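Cruciferin (Brassica napus, PDB 3KGL) probably serves as a nutrient reservoir of the seed, an 11S globulin of two cupin domains per subunit that is stored as oligomers. Local coordinates at residues 10-15 with 35-40; 26-31 with 46-51; 68-73 with 172-177; 19-24 with 204-209. All coordinates share one frame; numbering follows the deposited sequence.

Contact 1 of 4, residues 10-15 with 35-40; sequences DQLNAL and APQLRC
Q37 and L38, at the start of helix 36-41, meet L12, N13 and L15 of an extended run near the N-terminus, beside the join between the two cupin domains of this bicupin subunit. Just ahead of the helix, A35 is the N-cap residue. Its carbonyl closes the opening turn, accepting R39 N at 2.8 Å from A35 O and, more weakly, L38 N. Q37 carries most of the contact. Its CG is anti to the backbone N (chi1 150°) and the chain beyond is extended, which brings the flat amide down onto the other segment. There Q37 CD lies 3.7 Å from N13 O, so the polar end of the side chain faces the backbone of N13, while L12 CB approaches the same amide at 4.0 Å from Q37 CD. L15 comes from the other segment to meet Q37 tip to tip, with L15 CD1 3.5 Å from Q37 CD. L38, next along, offers its branch point, L38 CG lying 4.0 Å from L15 CD1, so this one methyl touches both the Q37 amide and the L38 branch point. Backbone bonds of L12 with V367 and of L15 with L377 tie the extended run to the C-terminal cupin domain, and Q37 O takes a hydrogen bond from S379 OG. At the end of the walk, C40 SG is joined to C7 SG in a disulfide.

Contact 2 of 4, residues 26-31 with 46-51; sequences GRIEVW and VRYIIE
E29 and R47 form the salt bridge of this antiparallel strand pair, E29 OE1 lying 2.6 Å from R47 NH1. It is also a hydrogen bond, bent to 138° at the hydrogen, and R47 NH1 meets the oxygen from above the carboxylate plane. R47 CG is anti to the backbone N (chi1 171°), and the two side chains run side by side, pointing the same way. R27 takes the other oxygen, E29 OE2 sitting 3.1 Å from R27 NH1 over one face of that guanidinium, an attraction of charges to which no N-H is directed. I49 crosses E29 on the same face of the sheet. The rim atom W31 CH2 sits over one face of the R47 guanidinium, offset toward its rim, with the planes 53° apart. On the side of the sheet bearing I28, V46 and Y48 the contacts are apolar, led by I28 CG2 to V46 CG2 at 3.6 Å. Between the two sets, the backbones of strands 26-30 and 43-50 fix the register through two hydrogen-bonded pairs, R27 with I49 and E29 with R47; in the second, R47 N reaches E29 O at 2.8 Å and E29 N reaches R47 O at 2.9 Å. Farther out, the Y48 ring stacks on Y56. A buried carboxylate flanked by two arginines would probably stay ionised, and R47, through NH1 to E29 and NH2 to Y349 OH, links the salt bridge to the C-terminal cupin domain.

Contact 3 of 4, residues 68-73 with 172-177; sequences FVAKGE and PLVIVS
With A70 at phi -95° and psi -40°, K71 N turns to the same acceptor as A70 N, V174 O. The result is a classic beta bulge in the antiparallel pairing of strands 65-71 and 173-180, within the N-terminal cupin beta barrel. The A70 N bond is firm at 2.8 Å to V174 O; the one from K71 N, at 3.5 Å to V174 O, is weak. V174 itself, with CG1 anti to the backbone N (chi1 169°), fits its two methyls against the two bulge residues: V174 CG1 lies 4.0 Å from A70 CB, and V174 CG2 lies 3.9 Å from K71 CG, where the two side chains run alongside each other. Before the bulge the register is regular. F68 and V176 exchange backbone bonds, F68 N to V176 O at 2.6 Å and V176 N to F68 O at 2.7 Å, and V69 with I175 forms a non-hydrogen-bonded pair whose side chains run alongside, V69 CG1 being 3.8 Å from I175 CG1. After it, V174 N bonds K71 O, so the pairing continues shifted by one residue. The F68 ring leads away from V176 and packs on I398 and F400 of the C-terminal cupin domain, while V69 touches I149. S177, facing away from segment 68-73, hydrogen-bonds S67 through its OG. At the far end, L173 CD1 comes within 3.6 Å of E73 N, just past the end of strand 65-71.

Contact 4 of 4, residues 19-24 with 204-209; sequences HVLKAE and GQVWIE
H19 and L21, on strand 19-23 at one edge of the cupin-domain sheet within this chain, pack on V206 and W207 in a long loop that closes over them with a type I beta turn from Q205 to I208, in which I208 N bonds Q205 O at 3.0 Å. The aromatic contact is a CH-pi interaction: W207 CA stands 4.0 Å from the centre of the H19 ring, 19° off its normal, and V206 C lies over the same face nearer the rim. The apolar contacts are side chain on side chain. V206 CG2, set between its own backbone N and carbonyl carbon (chi1 -56°), reaches H19 CB at 3.6 Å as the two side chains slide past each other in opposite directions, and L21 crosses W207 at about a right angle, with L21 CD1 3.8 Å from W207 CZ3. No hydrogen bond spans the two segments. Polar groups are met elsewhere: Q203, just before the loop segment, bonds V20 O and K22 N with its side-chain amide. Q205 and I208 face the third subunit, packing on its N363 and Q8. W207 NE1 hydrogen-bonds P192 O.

How the contacts relate
Contacts 2 and 3 lie within one antiparallel sheet, whose first five strands run in the order 19-23, 26-30, 43-50, 173-180, 65-71, and contact 4 packs a loop on its edge strand 19-23. Contacts 2 and 3 have centres about 9 Å apart and are probably joined by backbone bonds, Y48 N to I175 O at 2.7 Å among them; contacts 2 and 4, about 10 Å apart, probably through I28 N to L21 O at 3.0 Å. Contact 1 stands off the end of the sheet, about 21 Å from contact 2 between centres, and reaches it where L15 and L38 pack on W31. No active site is known for this storage protein; a glycerol, probably from the crystallisation liquor, hydrogen-bonds Y48 OH in contact 2.

Contact 1 of 4, residues 10-15 with 35-40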
loop_
_atom_site.group_PDB
_atom_site.type_symbol
_atom_site.label_atom_id
_atom_site.label_comp_id
_atom_site.label_asym_id
_atom_site.label_seq_id
_atom_site.Cartn_x
_atom_site.Cartn_y
_atom_site.Cartn_z
ATOM N N ASP A 10 25.082 -2.375 -5.615
ATOM C CA ASP A 10 26.294 -1.949 -6.298
ATOM C C ASP A 10 26.669 -2.916 -7.395
ATOM O O ASP A 10 27.430 -2.581 -8.292
ATOM C CB ASP A 10 27.423 -1.763 -5.294
ATOM C CG ASP A 10 27.330 -0.427 -4.559
ATOM O OD1 ASP A 10 27.459 0.643 -5.216
ATOM O OD2 ASP A 10 27.120 -0.457 -3.325
ATOM N N GLN A 11 26.089 -4.107 -7.332
ATOM C CA GLN A 11 26.333 -5.120 -8.332
ATOM C C GLN A 11 25.120 -6.031 -8.481
ATOM O O GLN A 11 24.656 -6.611 -7.500
ATOM C CB GLN A 11 27.552 -5.932 -7.926
ATOM C CG GLN A 11 28.254 -6.641 -9.060
ATOM C CD GLN A 11 29.007 -7.863 -8.581
ATOM O OE1 GLN A 11 29.010 -8.176 -7.388
ATOM N NE2 GLN A 11 29.645 -8.568 -9.509
ATOM N N LEU A 12 24.596 -6.136 -9.702
ATOM C CA LEU A 12 23.529 -7.092 -10.009
ATOM C C LEU A 12 24.112 -8.237 -10.819
ATOM O O LEU A 12 25.126 -8.071 -11.485
ATOM C CB LEU A 12 22.394 -6.454 -10.818
ATOM C CG LEU A 12 21.931 -5.008 -10.604
ATOM C CD1 LEU A 12 21.294 -4.449 -11.876
ATOM C CD2 LEU A 12 20.975 -4.893 -9.434
ATOM N N ASN A 13 23.457 -9.389 -10.776
ATOM C CA ASN A 13 23.928 -10.566 -11.497
ATOM C C ASN A 13 22.809 -11.297 -12.225
ATOM O O ASN A 13 21.691 -11.372 -11.731
ATOM C CB ASN A 13 24.608 -11.545 -10.532
ATOM C CG ASN A 13 25.894 -10.996 -9.943
ATOM O OD1 ASN A 13 26.138 -11.113 -8.743
ATOM N ND2 ASN A 13 26.727 -10.396 -10.787
ATOM N N ALA A 14 23.110 -11.840 -13.399
ATOM C CA ALA A 14 22.210 -12.794 -14.027
ATOM C C ALA A 14 21.950 -13.950 -13.052
ATOM O O ALA A 14 22.880 -14.651 -12.650
ATOM C CB ALA A 14 22.817 -13.309 -15.299
ATOM N N LEU A 15 20.686 -14.149 -12.679
ATOM C CA LEU A 15 20.336 -15.089 -11.617
ATOM C C LEU A 15 19.688 -16.372 -12.127
ATOM O O LEU A 15 19.055 -16.395 -13.188
ATOM C CB LEU A 15 19.381 -14.426 -10.621
ATOM C CG LEU A 15 19.868 -13.243 -9.788
ATOM C CD1 LEU A 15 18.684 -12.458 -9.238
ATOM C CD2 LEU A 15 20.758 -13.736 -8.673
ATOM N N ALA A 35 17.846 -12.591 -1.969
ATOM C CA ALA A 35 18.935 -11.949 -2.670
ATOM C C ALA A 35 18.699 -10.441 -2.603
ATOM O O ALA A 35 17.593 -9.972 -2.882
ATOM C CB ALA A 35 18.985 -12.424 -4.117
ATOM N N PRO A 36 19.730 -9.671 -2.218
ATOM C CA PRO A 36 19.562 -8.215 -2.162
ATOM C C PRO A 36 18.907 -7.687 -3.426
ATOM O O PRO A 36 17.933 -6.964 -3.348
ATOM C CB PRO A 36 20.990 -7.720 -2.045
ATOM C CG PRO A 36 21.656 -8.813 -1.248
ATOM C CD PRO A 36 21.070 -10.088 -1.774
ATOM N N GLN A 37 19.424 -8.077 -4.577
ATOM C CA GLN A 37 18.881 -7.667 -5.872
ATOM C C GLN A 37 17.395 -7.988 -6.093
ATOM O O GLN A 37 16.669 -7.192 -6.700
ATOM C CB GLN A 37 19.740 -8.286 -6.972
ATOM C CG GLN A 37 19.045 -8.591 -8.266
ATOM C CD GLN A 37 19.996 -9.240 -9.257
ATOM O OE1 GLN A 37 19.630 -9.509 -10.404
ATOM N NE2 GLN A 37 21.231 -9.498 -8.814
ATOM N N LEU A 38 16.941 -9.148 -5.617
ATOM C CA LEU A 38 15.531 -9.515 -5.765
ATOM C C LEU A 38 14.650 -8.867 -4.705
ATOM O O LEU A 38 13.499 -8.529 -4.977
ATOM C CB LEU A 38 15.331 -11.034 -5.772
ATOM C CG LEU A 38 15.332 -11.686 -7.155
ATOM C CD1 LEU A 38 14.719 -13.066 -7.088
ATOM C CD2 LEU A 38 14.564 -10.826 -8.134
ATOM N N ARG A 39 15.199 -8.700 -3.504
ATOM C CA ARG A 39 14.484 -8.087 -2.387
ATOM C C ARG A 39 14.080 -6.643 -2.695
ATOM O O ARG A 39 12.954 -6.235 -2.416
ATOM C CB ARG A 39 15.323 -8.178 -1.108
ATOM C CG ARG A 39 14.778 -7.445 0.107
ATOM C CD ARG A 39 15.355 -8.033 1.400
ATOM N NE ARG A 39 16.812 -7.931 1.446
ATOM C CZ ARG A 39 17.609 -8.743 2.137
ATOM N NH1 ARG A 39 17.097 -9.744 2.849
ATOM N NH2 ARG A 39 18.927 -8.558 2.102
ATOM N N CYS A 40 14.992 -5.885 -3.287
ATOM C CA CYS A 40 14.697 -4.539 -3.762
ATOM C C CYS A 40 13.468 -4.500 -4.670
ATOM O O CYS A 40 12.524 -3.760 -4.409
ATOM C CB CYS A 40 15.915 -3.949 -4.492
ATOM S SG CYS A 40 15.664 -2.344 -5.351
#

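Contact 2 of 4, residues 26-31 with 46-51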
loop_
_atom_site.group_PDB
_atom_site.type_symbol
_atom_site.label_atom_id
_atom_site.label_comp_id
_atom_site.label_asym_id
_atom_site.label_seq_id
_atom_site.Cartn_x
_atom_site.Cartn_y
_atom_site.Cartn_z
ATOM N N GLY A 26 8.212 -33.730 -13.120
ATOM C CA GLY A 26 8.628 -32.373 -13.393
ATOM C C GLY A 26 9.239 -31.775 -12.152
ATOM O O GLY A 26 9.369 -32.453 -11.122
ATOM N N ARG A 27 9.610 -30.504 -12.234
ATOM C CA ARG A 27 10.182 -29.864 -11.069
ATOM C C ARG A 27 9.916 -28.365 -11.014
ATOM O O ARG A 27 9.780 -27.690 -12.037
ATOM C CB ARG A 27 11.681 -30.149 -11.001
ATOM C CG ARG A 27 12.414 -29.735 -12.241
ATOM C CD ARG A 27 13.851 -30.160 -12.215
ATOM N NE ARG A 27 14.434 -29.966 -13.536
ATOM C CZ ARG A 27 15.705 -29.654 -13.748
ATOM N NH1 ARG A 27 16.533 -29.502 -12.716
ATOM N NH2 ARG A 27 16.139 -29.488 -14.992
ATOM N N ILE A 28 9.845 -27.863 -9.788
ATOM C CA ILE A 28 9.616 -26.456 -9.521
ATOM C C ILE A 28 10.954 -25.823 -9.141
ATOM O O ILE A 28 11.536 -26.140 -8.109
ATOM C CB ILE A 28 8.577 -26.281 -8.371
ATOM C CG1 ILE A 28 7.261 -26.966 -8.737
ATOM C CG2 ILE A 28 8.337 -24.817 -8.066
ATOM C CD1 ILE A 28 6.475 -27.444 -7.549
ATOM N N GLU A 29 11.447 -24.932 -9.986
ATOM C CA GLU A 29 12.697 -24.254 -9.713
ATOM C C GLU A 29 12.433 -22.853 -9.226
ATOM O O GLU A 29 11.881 -22.025 -9.945
ATOM C CB GLU A 29 13.568 -24.246 -10.964
ATOM C CG GLU A 29 13.865 -25.658 -11.438
ATOM C CD GLU A 29 14.831 -25.700 -12.578
ATOM O OE1 GLU A 29 14.611 -24.984 -13.580
ATOM O OE2 GLU A 29 15.811 -26.463 -12.473
ATOM N N VAL A 30 12.823 -22.588 -7.991
ATOM C CA VAL A 30 12.426 -21.349 -7.356
ATOM C C VAL A 30 13.619 -20.462 -7.016
ATOM O O VAL A 30 14.608 -20.932 -6.440
ATOM C CB VAL A 30 11.530 -21.632 -6.122
ATOM C CG1 VAL A 30 11.865 -22.975 -5.534
ATOM C CG2 VAL A 30 11.650 -20.533 -5.085
ATOM N N TRP A 31 13.499 -19.185 -7.400
ATOM C CA TRP A 31 14.516 -18.152 -7.192
ATOM C C TRP A 31 14.541 -17.654 -5.762
ATOM O O TRP A 31 13.551 -17.745 -5.043
ATOM C CB TRP A 31 14.267 -16.969 -8.114
ATOM C CG TRP A 31 15.023 -17.031 -9.403
ATOM C CD1 TRP A 31 16.213 -16.440 -9.669
ATOM C CD2 TRP A 31 14.641 -17.713 -10.605
ATOM N NE1 TRP A 31 16.604 -16.708 -10.955
ATOM C CE2 TRP A 31 15.658 -17.490 -11.550
ATOM C CE3 TRP A 31 13.545 -18.493 -10.971
ATOM C CZ2 TRP A 31 15.614 -18.012 -12.829
ATOM C CZ3 TRP A 31 13.504 -19.016 -12.248
ATOM C CH2 TRP A 31 14.528 -18.770 -13.162
ATOM N N VAL A 46 9.745 -17.959 -10.270
ATOM C CA VAL A 46 9.716 -19.418 -10.234
ATOM C C VAL A 46 9.523 -19.943 -11.632
ATOM O O VAL A 46 8.939 -19.270 -12.472
ATOM C CB VAL A 46 8.571 -19.960 -9.351
ATOM C CG1 VAL A 46 7.249 -19.399 -9.811
ATOM C CG2 VAL A 46 8.539 -21.484 -9.378
ATOM N N ARG A 47 10.024 -21.143 -11.891
ATOM C CA ARG A 47 9.843 -21.764 -13.191
ATOM C C ARG A 47 9.316 -23.149 -12.960
ATOM O O ARG A 47 9.929 -23.923 -12.246
ATOM C CB ARG A 47 11.164 -21.862 -13.944
ATOM C CG ARG A 47 11.067 -22.684 -15.206
ATOM C CD ARG A 47 12.405 -23.290 -15.593
ATOM N NE ARG A 47 13.296 -22.313 -16.192
ATOM C CZ ARG A 47 14.490 -21.994 -15.715
ATOM N NH1 ARG A 47 14.966 -22.583 -14.629
ATOM N NH2 ARG A 47 15.216 -21.080 -16.340
ATOM N N TYR A 48 8.160 -23.451 -13.537
ATOM C CA TYR A 48 7.674 -24.815 -13.571
ATOM C C TYR A 48 8.300 -25.463 -14.782
ATOM O O TYR A 48 8.209 -24.910 -15.881
ATOM C CB TYR A 48 6.161 -24.854 -13.762
ATOM C CG TYR A 48 5.344 -24.160 -12.702
ATOM C CD1 TYR A 48 5.803 -24.052 -11.396
ATOM C CD2 TYR A 48 4.090 -23.647 -13.003
ATOM C CE1 TYR A 48 5.045 -23.428 -10.422
ATOM C CE2 TYR A 48 3.329 -23.028 -12.042
ATOM C CZ TYR A 48 3.805 -22.921 -10.751
ATOM O OH TYR A 48 3.034 -22.302 -9.796
ATOM N N ILE A 49 8.937 -26.620 -14.603
ATOM C CA ILE A 49 9.342 -27.428 -15.761
ATOM C C ILE A 49 8.619 -28.760 -15.824
ATOM O O ILE A 49 9.041 -29.721 -15.172
ATOM C CB ILE A 49 10.827 -27.744 -15.790
ATOM C CG1 ILE A 49 11.651 -26.537 -15.352
ATOM C CG2 ILE A 49 11.178 -28.143 -17.171
ATOM C CD1 ILE A 49 13.087 -26.580 -15.810
ATOM N N ILE A 50 7.552 -28.817 -16.624
ATOM C CA ILE A 50 6.637 -29.958 -16.601
ATOM C C ILE A 50 6.881 -30.959 -17.733
ATOM O O ILE A 50 6.869 -30.598 -18.913
ATOM C CB ILE A 50 5.164 -29.508 -16.599
ATOM C CG1 ILE A 50 4.955 -28.407 -15.560
ATOM C CG2 ILE A 50 4.267 -30.691 -16.292
ATOM C CD1 ILE A 50 3.772 -27.533 -15.840
ATOM N N GLU A 51 7.096 -32.220 -17.356
ATOM C CA GLU A 51 7.422 -33.276 -18.310
ATOM C C GLU A 51 6.181 -33.729 -19.053
ATOM O O GLU A 51 5.137 -33.100 -18.947
ATOM C CB GLU A 51 8.081 -34.463 -17.603
ATOM C CG GLU A 51 9.525 -34.226 -17.191
ATOM C CD GLU A 51 10.413 -33.800 -18.363
ATOM O OE1 GLU A 51 9.931 -33.801 -19.524
ATOM O OE2 GLU A 51 11.599 -33.467 -18.123
#

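Contact 3 of 4, residues 68-73 with 172-177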
loop_
_atom_site.group_PDB
_atom_site.type_symbol
_atom_site.label_atom_id
_atom_site.label_comp_id
_atom_site.label_asym_id
_atom_site.label_seq_id
_atom_site.Cartn_x
_atom_site.Cartn_y
_atom_site.Cartn_z
ATOM N N PHE A 68 4.150 -16.751 -17.665
ATOM C CA PHE A 68 4.479 -16.774 -19.093
ATOM C C PHE A 68 4.869 -18.198 -19.481
ATOM O O PHE A 68 5.540 -18.890 -18.717
ATOM C CB PHE A 68 5.622 -15.811 -19.386
ATOM C CG PHE A 68 5.971 -15.695 -20.844
ATOM C CD1 PHE A 68 5.291 -14.817 -21.666
ATOM C CD2 PHE A 68 7.008 -16.444 -21.385
ATOM C CE1 PHE A 68 5.632 -14.701 -23.005
ATOM C CE2 PHE A 68 7.346 -16.340 -22.715
ATOM C CZ PHE A 68 6.657 -15.466 -23.528
ATOM N N VAL A 69 4.420 -18.649 -20.648
ATOM C CA VAL A 69 4.783 -19.974 -21.132
ATOM C C VAL A 69 5.951 -19.783 -22.082
ATOM O O VAL A 69 5.810 -19.140 -23.119
ATOM C CB VAL A 69 3.614 -20.668 -21.858
ATOM C CG1 VAL A 69 2.532 -21.087 -20.874
ATOM C CG2 VAL A 69 3.034 -19.739 -22.871
ATOM N N ALA A 70 7.111 -20.313 -21.707
ATOM C CA ALA A 70 8.349 -20.012 -22.415
ATOM C C ALA A 70 8.651 -21.070 -23.452
ATOM O O ALA A 70 9.113 -20.756 -24.546
ATOM C CB ALA A 70 9.493 -19.898 -21.443
ATOM N N LYS A 71 8.399 -22.324 -23.087
ATOM C CA LYS A 71 8.583 -23.460 -23.980
ATOM C C LYS A 71 7.409 -24.408 -23.807
ATOM O O LYS A 71 7.073 -24.793 -22.691
ATOM C CB LYS A 71 9.884 -24.231 -23.668
ATOM C CG LYS A 71 11.063 -23.391 -23.181
ATOM C CD LYS A 71 12.422 -24.088 -23.378
ATOM C CE LYS A 71 12.962 -23.819 -24.782
ATOM N NZ LYS A 71 12.689 -22.414 -25.254
ATOM N N GLY A 72 6.781 -24.794 -24.905
ATOM C CA GLY A 72 5.877 -25.916 -24.833
ATOM C C GLY A 72 4.442 -25.547 -25.077
ATOM O O GLY A 72 4.140 -24.473 -25.595
ATOM N N GLU A 73 3.559 -26.457 -24.688
ATOM C CA GLU A 73 2.148 -26.350 -24.997
ATOM C C GLU A 73 1.422 -27.233 -23.992
ATOM O O GLU A 73 1.982 -28.221 -23.522
ATOM C CB GLU A 73 1.908 -26.841 -26.430
ATOM C CG GLU A 73 0.780 -26.144 -27.192
ATOM C CD GLU A 73 0.929 -26.262 -28.713
ATOM O OE1 GLU A 73 -0.073 -26.046 -29.440
ATOM O OE2 GLU A 73 2.052 -26.562 -29.182
ATOM N N PRO A 172 8.885 -30.787 -23.262
ATOM C CA PRO A 172 8.596 -30.221 -21.941
ATOM C C PRO A 172 7.860 -28.885 -22.019
ATOM O O PRO A 172 8.155 -28.033 -22.861
ATOM C CB PRO A 172 9.991 -30.015 -21.340
ATOM C CG PRO A 172 10.882 -30.942 -22.088
ATOM C CD PRO A 172 10.325 -30.991 -23.475
ATOM N N LEU A 173 6.896 -28.716 -21.128
ATOM C CA LEU A 173 6.167 -27.463 -21.000
ATOM C C LEU A 173 6.808 -26.617 -19.912
ATOM O O LEU A 173 6.949 -27.066 -18.770
ATOM C CB LEU A 173 4.711 -27.745 -20.638
ATOM C CG LEU A 173 3.888 -26.569 -20.129
ATOM C CD1 LEU A 173 3.613 -25.570 -21.242
ATOM C CD2 LEU A 173 2.618 -27.110 -19.540
ATOM N N VAL A 174 7.203 -25.397 -20.260
ATOM C CA VAL A 174 7.909 -24.540 -19.318
ATOM C C VAL A 174 7.108 -23.286 -19.045
ATOM O O VAL A 174 6.978 -22.426 -19.909
ATOM C CB VAL A 174 9.310 -24.132 -19.833
ATOM C CG1 VAL A 174 9.882 -23.058 -18.958
ATOM C CG2 VAL A 174 10.243 -25.319 -19.848
ATOM N N ILE A 175 6.554 -23.189 -17.843
ATOM C CA ILE A 175 5.935 -21.945 -17.430
ATOM C C ILE A 175 6.902 -21.203 -16.499
ATOM O O ILE A 175 7.579 -21.815 -15.666
ATOM C CB ILE A 175 4.529 -22.128 -16.764
ATOM C CG1 ILE A 175 3.555 -22.866 -17.684
ATOM C CG2 ILE A 175 3.913 -20.774 -16.444
ATOM C CD1 ILE A 175 3.360 -24.321 -17.342
ATOM N N VAL A 176 6.968 -19.885 -16.679
ATOM C CA VAL A 176 7.766 -18.995 -15.856
ATOM C C VAL A 176 6.828 -17.958 -15.203
ATOM O O VAL A 176 5.906 -17.469 -15.860
ATOM C CB VAL A 176 8.858 -18.362 -16.727
ATOM C CG1 VAL A 176 8.887 -16.852 -16.594
ATOM C CG2 VAL A 176 10.206 -19.002 -16.409
ATOM N N SER A 177 7.033 -17.660 -13.913
ATOM C CA SER A 177 6.062 -16.885 -13.113
ATOM C C SER A 177 6.702 -15.850 -12.189
ATOM O O SER A 177 7.671 -16.155 -11.497
ATOM C CB SER A 177 5.210 -17.810 -12.226
ATOM O OG SER A 177 4.311 -18.621 -12.961
#

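Contact 4 of 4, residues 19-24 with 204-209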
loop_
_atom_site.group_PDB
_atom_site.type_symbol
_atom_site.label_atom_id
_atom_site.label_comp_id
_atom_site.label_asym_id
_atom_site.label_seq_id
_atom_site.Cartn_x
_atom_site.Cartn_y
_atom_site.Cartn_z
ATOM N N HIS A 19 16.778 -23.234 -5.348
ATOM C CA HIS A 19 16.282 -24.450 -4.704
ATOM C C HIS A 19 15.490 -25.181 -5.765
ATOM O O HIS A 19 14.861 -24.537 -6.611
ATOM C CB HIS A 19 15.335 -24.156 -3.525
ATOM C CG HIS A 19 15.718 -22.975 -2.680
ATOM N ND1 HIS A 19 16.359 -23.107 -1.465
ATOM C CD2 HIS A 19 15.507 -21.644 -2.856
ATOM C CE1 HIS A 19 16.550 -21.905 -0.942
ATOM N NE2 HIS A 19 16.043 -21.001 -1.765
ATOM N N VAL A 20 15.499 -26.512 -5.735
ATOM C CA VAL A 20 14.648 -27.238 -6.667
ATOM C C VAL A 20 13.779 -28.299 -6.000
ATOM O O VAL A 20 14.214 -28.998 -5.100
ATOM C CB VAL A 20 15.423 -27.760 -7.886
ATOM C CG1 VAL A 20 14.636 -28.844 -8.619
ATOM C CG2 VAL A 20 15.711 -26.588 -8.817
ATOM N N LEU A 21 12.519 -28.359 -6.409
ATOM C CA LEU A 21 11.591 -29.341 -5.881
ATOM C C LEU A 21 11.339 -30.326 -6.983
ATOM O O LEU A 21 10.616 -30.039 -7.945
ATOM C CB LEU A 21 10.280 -28.695 -5.446
ATOM C CG LEU A 21 10.481 -27.581 -4.427
ATOM C CD1 LEU A 21 9.195 -26.814 -4.250
ATOM C CD2 LEU A 21 10.946 -28.181 -3.126
ATOM N N LYS A 22 11.967 -31.485 -6.844
ATOM C CA LYS A 22 11.905 -32.509 -7.866
ATOM C C LYS A 22 10.669 -33.358 -7.630
ATOM O O LYS A 22 10.497 -33.938 -6.564
ATOM C CB LYS A 22 13.206 -33.330 -7.882
ATOM C CG LYS A 22 14.443 -32.453 -8.109
ATOM C CD LYS A 22 15.766 -33.082 -7.691
ATOM C CE LYS A 22 16.577 -33.508 -8.913
ATOM N NZ LYS A 22 18.056 -33.368 -8.714
ATOM N N ALA A 23 9.794 -33.393 -8.627
ATOM C CA ALA A 23 8.579 -34.192 -8.547
ATOM C C ALA A 23 8.578 -35.338 -9.557
ATOM O O ALA A 23 9.299 -35.293 -10.548
ATOM C CB ALA A 23 7.364 -33.307 -8.752
ATOM N N GLU A 24 7.756 -36.348 -9.281
ATOM C CA GLU A 24 7.502 -37.480 -10.181
ATOM C C GLU A 24 7.638 -37.137 -11.666
ATOM O O GLU A 24 8.367 -37.807 -12.390
ATOM C CB GLU A 24 6.114 -38.088 -9.883
ATOM C CG GLU A 24 5.596 -39.146 -10.868
ATOM C CD GLU A 24 4.396 -39.946 -10.336
ATOM O OE1 GLU A 24 3.249 -39.439 -10.344
ATOM O OE2 GLU A 24 4.596 -41.107 -9.923
ATOM N N GLY A 204 9.565 -29.587 1.673
ATOM C CA GLY A 204 9.127 -28.475 2.496
ATOM C C GLY A 204 9.407 -27.110 1.899
ATOM O O GLY A 204 9.767 -26.996 0.716
ATOM N N GLN A 205 9.250 -26.073 2.722
ATOM C CA GLN A 205 9.306 -24.693 2.236
ATOM C C GLN A 205 10.732 -24.160 2.295
ATOM O O GLN A 205 11.057 -23.233 3.045
ATOM C CB GLN A 205 8.338 -23.813 3.020
ATOM C CG GLN A 205 7.078 -24.555 3.399
ATOM C CD GLN A 205 6.070 -23.688 4.116
ATOM O OE1 GLN A 205 5.398 -22.861 3.502
ATOM N NE2 GLN A 205 5.942 -23.888 5.418
ATOM N N VAL A 206 11.571 -24.762 1.464
ATOM C CA VAL A 206 13.011 -24.573 1.516
ATOM C C VAL A 206 13.411 -23.177 1.079
ATOM O O VAL A 206 14.553 -22.763 1.293
ATOM C CB VAL A 206 13.701 -25.592 0.606
ATOM C CG1 VAL A 206 13.302 -27.002 0.996
ATOM C CG2 VAL A 206 13.314 -25.337 -0.840
ATOM N N TRP A 207 12.464 -22.467 0.466
ATOM C CA TRP A 207 12.685 -21.112 -0.047
ATOM C C TRP A 207 12.418 -20.040 1.009
ATOM O O TRP A 207 12.750 -18.878 0.805
ATOM C CB TRP A 207 11.837 -20.852 -1.297
ATOM C CG TRP A 207 10.360 -21.023 -1.069
ATOM C CD1 TRP A 207 9.457 -20.038 -0.802
ATOM C CD2 TRP A 207 9.614 -22.258 -1.079
ATOM N NE1 TRP A 207 8.200 -20.574 -0.650
ATOM C CE2 TRP A 207 8.266 -21.930 -0.818
ATOM C CE3 TRP A 207 9.955 -23.602 -1.277
ATOM C CZ2 TRP A 207 7.261 -22.894 -0.750
ATOM C CZ3 TRP A 207 8.953 -24.552 -1.212
ATOM C CH2 TRP A 207 7.621 -24.193 -0.946
ATOM N N ILE A 208 11.818 -20.447 2.127
ATOM C CA ILE A 208 11.652 -19.609 3.317
ATOM C C ILE A 208 12.736 -19.970 4.346
ATOM O O ILE A 208 13.236 -21.091 4.339
ATOM C CB ILE A 208 10.251 -19.826 3.925
ATOM C CG1 ILE A 208 9.174 -19.732 2.843
ATOM C CG2 ILE A 208 9.972 -18.826 5.019
ATOM C CD1 ILE A 208 7.779 -19.760 3.393
ATOM N N GLU A 209 13.094 -19.045 5.236
ATOM C CA GLU A 209 14.233 -19.249 6.154
ATOM C C GLU A 209 14.162 -20.414 7.155
ATOM O O GLU A 209 14.842 -21.431 6.989
ATOM C CB GLU A 209 14.579 -17.962 6.908
ATOM C CG GLU A 209 15.505 -17.040 6.134
ATOM C CD GLU A 209 15.747 -15.720 6.837
ATOM O OE1 GLU A 209 15.826 -15.708 8.091
ATOM O OE2 GLU A 209 15.866 -14.695 6.129
#